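Local coordinates for protein LbaCas13a H328A (C2c2) (Lachnospiraceae bacterium NK4A179, PDB 5WLH) that binds and probably processes pre-crRNA and uses the guide to target RNA, which it probably cleaves as a CRISPR nuclease, at residues L1122-Y1127 and R1246-F1252. Sequence-based numbering, arbitrary orientation.
Sequences LINWIY and RNYIEHF
Residues 1122-1127 of helix 1106-1145 pack against 1246-1250, the last turn or so of helix 1239-1250; the short-segment axes approach to 9.7 Å in an oblique antiparallel crossing (signed angle -136°). CA of Ile1123 lies 6.2 Å from CA of Glu1250, CA of Ile1126 6.4 Å from CA of Arg1246. The second helix ends at Glu1250; His1251 leaves helical phi/psi, and Phe1252 (phi 60°, psi 33°) is C-prime of a Schellman motif: Phe1252 N hydrogen-bonds Ile1249 O (2.9 Å), Arg1253 N Tyr1248 O. Ile1249 (mt) points toward the long helix; its CG2 meets Leu1122 CB (3.6 Å), Ile1123 CG1 (3.8 Å) and Ile1126 CD1 (3.6 Å), while Ile1123 CD1 touches Phe1252 CZ (3.8 Å). This buried helix-helix interface of the mostly alpha-helical Cas13a fold comes within about 5 Å of the bound RNA (nearest atoms). Helix 1262-1273 packs on Leu1122, helix 486-517 on Ile1123. Tyr1127 OH (chi1 m) donates a very short 2.4 Å hydrogen bond to OE2 of Glu1250 (tt), whose OE1 takes Arg1246 NE (3.0 Å) and NH2 (2.9 Å) in an i to i+4 salt bridge, Arg1246 having chi1 t and chi2 -102°, between wells. Ile1126 CG2 sits over one guanidinium face, 3.5 Å from Arg1246 CZ; Glu1130 pairs with NH1.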
loop_
_atom_site.group_PDB
_atom_site.type_symbol
_atom_site.label_atom_id
_atom_site.label_comp_id
_atom_site.label_asym_id
_atom_site.label_seq_id
_atom_site.Cartn_x
_atom_site.Cartn_y
_atom_site.Cartn_z
ATOM N N LEU A 1122 -6.166 -1.851 -8.535
ATOM C CA LEU A 1122 -7.541 -1.404 -8.710
ATOM C C LEU A 1122 -8.508 -2.278 -7.922
ATOM O O LEU A 1122 -9.398 -1.771 -7.248
ATOM C CB LEU A 1122 -7.908 -1.409 -10.188
ATOM C CG LEU A 1122 -7.204 -0.300 -10.989
ATOM C CD1 LEU A 1122 -7.402 -0.528 -12.473
ATOM C CD2 LEU A 1122 -7.675 1.114 -10.581
ATOM N N ILE A 1123 -8.327 -3.592 -7.976
ATOM C CA ILE A 1123 -9.214 -4.476 -7.226
ATOM C C ILE A 1123 -8.999 -4.312 -5.726
ATOM O O ILE A 1123 -9.952 -4.336 -4.943
ATOM C CB ILE A 1123 -9.019 -5.928 -7.680
ATOM C CG1 ILE A 1123 -9.448 -6.059 -9.156
ATOM C CG2 ILE A 1123 -9.963 -6.851 -6.866
ATOM C CD1 ILE A 1123 -9.023 -7.374 -9.806
ATOM N N ASN A 1124 -7.747 -4.141 -5.304
ATOM C CA ASN A 1124 -7.470 -3.826 -3.905
ATOM C C ASN A 1124 -8.283 -2.610 -3.458
ATOM O O ASN A 1124 -8.960 -2.640 -2.425
ATOM C CB ASN A 1124 -5.963 -3.602 -3.747
ATOM C CG ASN A 1124 -5.536 -3.336 -2.314
ATOM O OD1 ASN A 1124 -5.990 -2.389 -1.683
ATOM N ND2 ASN A 1124 -4.588 -4.139 -1.821
ATOM N N TRP A 1125 -8.252 -1.534 -4.250
ATOM C CA TRP A 1125 -9.021 -0.339 -3.917
ATOM C C TRP A 1125 -10.517 -0.631 -3.860
ATOM O O TRP A 1125 -11.235 -0.057 -3.034
ATOM C CB TRP A 1125 -8.749 0.747 -4.953
ATOM C CG TRP A 1125 -7.475 1.475 -4.696
ATOM C CD1 TRP A 1125 -6.856 1.668 -3.486
ATOM C CD2 TRP A 1125 -6.662 2.128 -5.679
ATOM N NE1 TRP A 1125 -5.700 2.429 -3.665
ATOM C CE2 TRP A 1125 -5.569 2.717 -5.002
ATOM C CE3 TRP A 1125 -6.758 2.270 -7.067
ATOM C CZ2 TRP A 1125 -4.569 3.437 -5.672
ATOM C CZ3 TRP A 1125 -5.792 2.995 -7.726
ATOM C CH2 TRP A 1125 -4.698 3.564 -7.028
ATOM N N ILE A 1126 -11.012 -1.497 -4.749
ATOM C CA ILE A 1126 -12.430 -1.861 -4.669
ATOM C C ILE A 1126 -12.758 -2.384 -3.282
ATOM O O ILE A 1126 -13.763 -1.999 -2.670
ATOM C CB ILE A 1126 -12.798 -2.901 -5.740
ATOM C CG1 ILE A 1126 -12.883 -2.229 -7.106
ATOM C CG2 ILE A 1126 -14.138 -3.598 -5.349
ATOM C CD1 ILE A 1126 -12.907 -3.205 -8.270
ATOM N N TYR A 1127 -11.925 -3.293 -2.775
ATOM C CA TYR A 1127 -12.223 -3.914 -1.489
ATOM C C TYR A 1127 -11.893 -2.998 -0.328
ATOM O O TYR A 1127 -12.495 -3.138 0.741
ATOM C CB TYR A 1127 -11.522 -5.278 -1.412
ATOM C CG TYR A 1127 -12.339 -6.250 -2.237
ATOM C CD1 TYR A 1127 -13.467 -6.869 -1.693
ATOM C CD2 TYR A 1127 -12.055 -6.463 -3.583
ATOM C CE1 TYR A 1127 -14.260 -7.712 -2.456
ATOM C CE2 TYR A 1127 -12.837 -7.324 -4.352
ATOM C CZ TYR A 1127 -13.934 -7.941 -3.791
ATOM O OH TYR A 1127 -14.716 -8.780 -4.560
ATOM N N ARG A 1246 -16.666 -0.095 -10.542
ATOM C CA ARG A 1246 -16.263 -1.261 -9.769
ATOM C C ARG A 1246 -16.429 -2.533 -10.588
ATOM O O ARG A 1246 -15.527 -3.379 -10.655
ATOM C CB ARG A 1246 -17.108 -1.317 -8.490
ATOM C CG ARG A 1246 -16.760 -2.442 -7.543
ATOM C CD ARG A 1246 -17.728 -3.602 -7.622
ATOM N NE ARG A 1246 -17.196 -4.761 -6.908
ATOM C CZ ARG A 1246 -17.327 -4.951 -5.602
ATOM N NH1 ARG A 1246 -17.987 -4.061 -4.861
ATOM N NH2 ARG A 1246 -16.797 -6.027 -5.032
ATOM N N ASN A 1247 -17.588 -2.675 -11.235
ATOM C CA ASN A 1247 -17.837 -3.877 -12.018
ATOM C C ASN A 1247 -16.905 -3.947 -13.209
ATOM O O ASN A 1247 -16.406 -5.025 -13.552
ATOM C CB ASN A 1247 -19.290 -3.916 -12.484
ATOM C CG ASN A 1247 -20.263 -4.235 -11.363
ATOM O OD1 ASN A 1247 -19.892 -4.787 -10.322
ATOM N ND2 ASN A 1247 -21.525 -3.904 -11.583
ATOM N N TYR A 1248 -16.670 -2.804 -13.862
ATOM C CA TYR A 1248 -15.771 -2.780 -15.004
ATOM C C TYR A 1248 -14.419 -3.356 -14.624
ATOM O O TYR A 1248 -13.871 -4.212 -15.322
ATOM C CB TYR A 1248 -15.631 -1.348 -15.512
ATOM C CG TYR A 1248 -14.841 -1.220 -16.785
ATOM C CD1 TYR A 1248 -15.463 -1.291 -18.020
ATOM C CD2 TYR A 1248 -13.466 -1.034 -16.752
ATOM C CE1 TYR A 1248 -14.745 -1.172 -19.180
ATOM C CE2 TYR A 1248 -12.739 -0.924 -17.906
ATOM C CZ TYR A 1248 -13.384 -0.995 -19.123
ATOM O OH TYR A 1248 -12.654 -0.882 -20.288
ATOM N N ILE A 1249 -13.875 -2.902 -13.495
ATOM C CA ILE A 1249 -12.576 -3.385 -13.041
ATOM C C ILE A 1249 -12.662 -4.858 -12.653
ATOM O O ILE A 1249 -11.902 -5.703 -13.148
ATOM C CB ILE A 1249 -12.086 -2.540 -11.855
ATOM C CG1 ILE A 1249 -11.836 -1.093 -12.298
ATOM C CG2 ILE A 1249 -10.841 -3.160 -11.244
ATOM C CD1 ILE A 1249 -11.812 -0.133 -11.112
ATOM N N GLU A 1250 -13.572 -5.180 -11.731
ATOM C CA GLU A 1250 -13.536 -6.514 -11.143
ATOM C C GLU A 1250 -13.948 -7.587 -12.139
ATOM O O GLU A 1250 -13.558 -8.754 -11.989
ATOM C CB GLU A 1250 -14.413 -6.597 -9.899
ATOM C CG GLU A 1250 -14.145 -7.899 -9.142
ATOM C CD GLU A 1250 -14.535 -7.842 -7.690
ATOM O OE1 GLU A 1250 -15.111 -6.820 -7.278
ATOM O OE2 GLU A 1250 -14.248 -8.820 -6.962
ATOM N N HIS A 1251 -14.745 -7.232 -13.133
ATOM C CA HIS A 1251 -15.097 -8.172 -14.181
ATOM C C HIS A 1251 -14.126 -8.150 -15.342
ATOM O O HIS A 1251 -14.401 -8.787 -16.365
ATOM C CB HIS A 1251 -16.507 -7.897 -14.700
ATOM C CG HIS A 1251 -17.540 -7.926 -13.625
ATOM N ND1 HIS A 1251 -18.736 -7.252 -13.723
ATOM C CD2 HIS A 1251 -17.549 -8.547 -12.422
ATOM C CE1 HIS A 1251 -19.442 -7.460 -12.626
ATOM N NE2 HIS A 1251 -18.742 -8.239 -11.819
ATOM N N PHE A 1252 -13.007 -7.426 -15.218
ATOM C CA PHE A 1252 -11.947 -7.485 -16.207
ATOM C C PHE A 1252 -12.452 -7.055 -17.587
ATOM O O PHE A 1252 -11.987 -7.566 -18.605
ATOM C CB PHE A 1252 -11.325 -8.893 -16.253
ATOM C CG PHE A 1252 -10.470 -9.216 -15.031
ATOM C CD1 PHE A 1252 -11.062 -9.484 -13.794
ATOM C CD2 PHE A 1252 -9.090 -9.206 -15.114
ATOM C CE1 PHE A 1252 -10.280 -9.760 -12.667
ATOM C CE2 PHE A 1252 -8.290 -9.481 -13.986
ATOM C CZ PHE A 1252 -8.885 -9.753 -12.768
#